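Local coordinates for protein macrolide 2'-phosphotransferase MphH (Brachybacterium faecium, PDB 5UXD) that probably inactivates macrolide antibiotics by nucleotide-dependent phosphorylation of their 2'-hydroxyl group, and binds azithromycin, at residues 45-50 with 93-98. Numbering follows the deposited sequence.
Sequences GGDWVL and YPLLPG. With ZIT (azithromycin), chain I.
V49 and Y93 form an antiparallel hydrogen-bonded pair where strand 47-53 meets strand 91-94 in the amino-terminal sheet of this kinase-like fold, and their side chains share one face. The V49 N-H reaches Y93 O (2.9 Å) almost straight along the carbonyl, while Y93 N returns a bond to V49 O (3.0 Å). Followed outward, the valine shows how one branched residue can serve two neighbours. Its CB sits over the Y93 ring, 4.0 Å from the centroid, in a CH-pi contact displaced toward the rim. CG1, anti to the backbone N (chi1 -178°), continues along the ring to the phenol end and lies 3.6 Å from Y93 OH. CG2 turns the other way and meets L95 CD1 at 3.7 Å, the side chains crossing at about a right angle. The tyrosine places CG between its own N and carbonyl carbon (chi1 53°), which lays the ring alongside the valine. P94 follows at a non-hydrogen-bonded position, where lacking an N-H costs this strand pair nothing, and its CD stands over the six-membered ring of W48 (4.3 Å from the centroid), on the side of the sheet away from V49 and Y93. Beyond P94 the chain runs into the linker between the lobes; Y93 and L96 belong to the GDP site, empty of nucleotide here. At the far end of 45-50, G45 O lies 3.6 Å from C6A of a bound azithromycin. D47 OD2 salt-bridges R41 NH1. Pairing persists past the strand: L95 N donates to D47 O at 2.9 Å, approaching 47° out of the carbonyl plane.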
loop_
_atom_site.group_PDB
_atom_site.type_symbol
_atom_site.label_atom_id
_atom_site.label_comp_id
_atom_site.label_asym_id
_atom_site.label_seq_id
_atom_site.Cartn_x
_atom_site.Cartn_y
_atom_site.Cartn_z
ATOM N N GLY A 45 4.090 -29.112 -7.496
ATOM C CA GLY A 45 5.104 -28.225 -8.022
ATOM C C GLY A 45 4.801 -26.740 -7.908
ATOM O O GLY A 45 5.714 -25.924 -8.097
ATOM N N GLY A 46 3.559 -26.361 -7.610
ATOM C CA GLY A 46 3.230 -24.948 -7.535
ATOM C C GLY A 46 3.788 -24.288 -6.286
ATOM O O GLY A 46 3.865 -24.891 -5.215
ATOM N N ASP A 47 4.183 -23.021 -6.429
ATOM C CA ASP A 47 4.689 -22.233 -5.311
ATOM C C ASP A 47 3.546 -21.541 -4.578
ATOM O O ASP A 47 2.636 -20.989 -5.203
ATOM C CB ASP A 47 5.693 -21.183 -5.793
ATOM C CG ASP A 47 6.970 -21.800 -6.329
ATOM O OD1 ASP A 47 7.466 -21.324 -7.371
ATOM O OD2 ASP A 47 7.477 -22.757 -5.708
ATOM N N TRP A 48 3.623 -21.543 -3.244
ATOM C CA TRP A 48 2.550 -21.054 -2.392
ATOM C C TRP A 48 3.091 -20.074 -1.361
ATOM O O TRP A 48 4.248 -20.164 -0.939
ATOM C CB TRP A 48 1.840 -22.221 -1.677
ATOM C CG TRP A 48 0.865 -22.941 -2.555
ATOM C CD1 TRP A 48 1.136 -23.944 -3.438
ATOM C CD2 TRP A 48 -0.547 -22.684 -2.655
ATOM N NE1 TRP A 48 -0.019 -24.332 -4.077
ATOM C CE2 TRP A 48 -1.062 -23.570 -3.616
ATOM C CE3 TRP A 48 -1.414 -21.783 -2.026
ATOM C CZ2 TRP A 48 -2.413 -23.603 -3.955
ATOM C CZ3 TRP A 48 -2.760 -21.812 -2.360
ATOM C CH2 TRP A 48 -3.243 -22.717 -3.321
ATOM N N VAL A 49 2.234 -19.135 -0.968
ATOM C CA VAL A 49 2.458 -18.252 0.171
ATOM C C VAL A 49 1.412 -18.571 1.232
ATOM O O VAL A 49 0.222 -18.727 0.922
ATOM C CB VAL A 49 2.374 -16.768 -0.243
ATOM C CG1 VAL A 49 2.652 -15.851 0.953
ATOM C CG2 VAL A 49 3.339 -16.481 -1.388
ATOM N N LEU A 50 1.854 -18.669 2.482
ATOM C CA LEU A 50 0.966 -18.918 3.608
ATOM C C LEU A 50 1.050 -17.733 4.559
ATOM O O LEU A 50 2.147 -17.283 4.899
ATOM C CB LEU A 50 1.337 -20.221 4.326
ATOM C CG LEU A 50 1.006 -21.500 3.552
ATOM C CD1 LEU A 50 2.072 -21.801 2.490
ATOM C CD2 LEU A 50 0.845 -22.684 4.498
ATOM N N TYR A 93 -2.247 -18.529 -0.840
ATOM C CA TYR A 93 -2.471 -18.202 -2.243
ATOM C C TYR A 93 -1.227 -18.532 -3.054
ATOM O O TYR A 93 -0.117 -18.545 -2.518
ATOM C CB TYR A 93 -2.854 -16.724 -2.413
ATOM C CG TYR A 93 -1.905 -15.744 -1.768
ATOM C CD1 TYR A 93 -2.079 -15.344 -0.448
ATOM C CD2 TYR A 93 -0.839 -15.207 -2.485
ATOM C CE1 TYR A 93 -1.213 -14.445 0.140
ATOM C CE2 TYR A 93 0.028 -14.308 -1.902
ATOM C CZ TYR A 93 -0.165 -13.934 -0.589
ATOM O OH TYR A 93 0.693 -13.037 -0.002
ATOM N N PRO A 94 -1.382 -18.793 -4.354
ATOM C CA PRO A 94 -0.209 -19.033 -5.203
ATOM C C PRO A 94 0.726 -17.833 -5.229
ATOM O O PRO A 94 0.292 -16.676 -5.255
ATOM C CB PRO A 94 -0.818 -19.298 -6.586
ATOM C CG PRO A 94 -2.209 -19.792 -6.304
ATOM C CD PRO A 94 -2.650 -19.053 -5.061
ATOM N N LEU A 95 2.030 -18.126 -5.221
ATOM C CA LEU A 95 3.041 -17.090 -5.360
ATOM C C LEU A 95 2.869 -16.370 -6.691
ATOM O O LEU A 95 2.712 -16.999 -7.745
ATOM C CB LEU A 95 4.441 -17.706 -5.262
ATOM C CG LEU A 95 5.621 -16.732 -5.357
ATOM C CD1 LEU A 95 5.743 -15.917 -4.080
ATOM C CD2 LEU A 95 6.929 -17.471 -5.648
ATOM N N LEU A 96 2.868 -15.071 -6.638
ATOM C CA LEU A 96 2.776 -14.292 -7.859
ATOM C C LEU A 96 4.132 -14.213 -8.561
ATOM O O LEU A 96 5.174 -14.163 -7.907
ATOM C CB LEU A 96 2.269 -12.897 -7.536
ATOM C CG LEU A 96 0.812 -12.961 -7.072
ATOM C CD1 LEU A 96 0.247 -11.589 -6.821
ATOM C CD2 LEU A 96 -0.009 -13.696 -8.125
ATOM N N PRO A 97 4.141 -14.190 -9.890
ATOM C CA PRO A 97 5.410 -14.121 -10.621
ATOM C C PRO A 97 6.021 -12.725 -10.601
ATOM O O PRO A 97 5.338 -11.713 -10.439
ATOM C CB PRO A 97 5.005 -14.520 -12.044
ATOM C CG PRO A 97 3.618 -13.973 -12.172
ATOM C CD PRO A 97 2.981 -14.157 -10.803
ATOM N N GLY A 98 7.332 -12.689 -10.770
ATOM C CA GLY A 98 8.079 -11.450 -10.860
ATOM C C GLY A 98 8.905 -11.201 -9.610
ATOM O O GLY A 98 8.895 -11.972 -8.651
HETATM C C1 ZIT I . 13.027 -31.007 -7.423
HETATM C C2 ZIT I . 12.256 -30.245 -8.557
HETATM C C3 ZIT I . 11.441 -31.186 -9.434
HETATM C C4 ZIT I . 10.432 -32.134 -8.700
HETATM C C5 ZIT I . 9.080 -31.459 -8.323
HETATM C C6 ZIT I . 8.468 -31.975 -7.037
HETATM C C7 ZIT I . 7.939 -33.423 -7.165
HETATM C C8 ZIT I . 7.577 -34.038 -5.776
HETATM C C9 ZIT I . 8.706 -34.983 -5.281
HETATM N N10 ZIT I . 9.882 -34.171 -4.679
HETATM C C11 ZIT I . 11.153 -34.794 -4.975
HETATM C C12 ZIT I . 12.250 -33.729 -5.116
HETATM C C13 ZIT I . 13.445 -34.161 -5.969
HETATM C C14 ZIT I . 14.166 -32.932 -6.518
HETATM C C15 ZIT I . 15.564 -33.299 -6.972
HETATM C C16 ZIT I . 16.266 -32.026 -7.543
HETATM C C17 ZIT I . 11.478 -29.135 -7.929
HETATM C C18 ZIT I . 10.206 -33.310 -9.618
HETATM C C19 ZIT I . 7.293 -31.061 -6.661
HETATM C C20 ZIT I . 6.343 -34.798 -5.904
HETATM C C21 ZIT I . 9.666 -33.977 -3.238
HETATM C C22 ZIT I . 11.513 -35.819 -3.920
HETATM C C23 ZIT I . 13.011 -35.090 -7.120
HETATM O O1 ZIT I . 13.289 -30.450 -6.374
HETATM O O6 ZIT I . 9.443 -31.913 -6.010
HETATM O O12 ZIT I . 12.746 -33.376 -3.847
HETATM O O13 ZIT I . 14.385 -34.841 -5.131
HETATM O O14 ZIT I . 13.456 -32.426 -7.652
HETATM C C1A ZIT I . 8.117 -30.609 -10.361
HETATM C C2A ZIT I . 6.861 -30.735 -11.185
HETATM C C3A ZIT I . 6.839 -29.724 -12.270
HETATM C C4A ZIT I . 7.000 -28.353 -11.743
HETATM C C5A ZIT I . 8.272 -28.245 -10.895
HETATM C C6A ZIT I . 8.412 -26.912 -10.291
HETATM C C7A ZIT I . 5.482 -29.025 -14.141
HETATM C C8A ZIT I . 4.392 -29.767 -12.195
HETATM O O1A ZIT I . 8.098 -31.592 -9.347
HETATM O O2A ZIT I . 6.813 -32.041 -11.778
HETATM N N3A ZIT I . 5.575 -29.932 -13.036
HETATM O O5A ZIT I . 8.287 -29.253 -9.814
HETATM C C1B ZIT I . 12.951 -31.376 -11.326
HETATM C C2B ZIT I . 14.161 -32.135 -11.819
HETATM C C3B ZIT I . 13.869 -33.226 -12.818
HETATM C C4B ZIT I . 12.850 -32.827 -13.832
HETATM C C5B ZIT I . 11.592 -32.362 -13.145
HETATM C C6B ZIT I . 10.517 -32.019 -14.150
HETATM C C7B ZIT I . 15.229 -33.613 -13.533
HETATM C C8B ZIT I . 14.091 -34.881 -11.066
HETATM O O1B ZIT I . 12.350 -32.010 -10.223
HETATM O O3B ZIT I . 13.332 -34.382 -12.147
HETATM O O4B ZIT I . 12.532 -33.932 -14.702
HETATM O O5B ZIT I . 11.895 -31.150 -12.366
#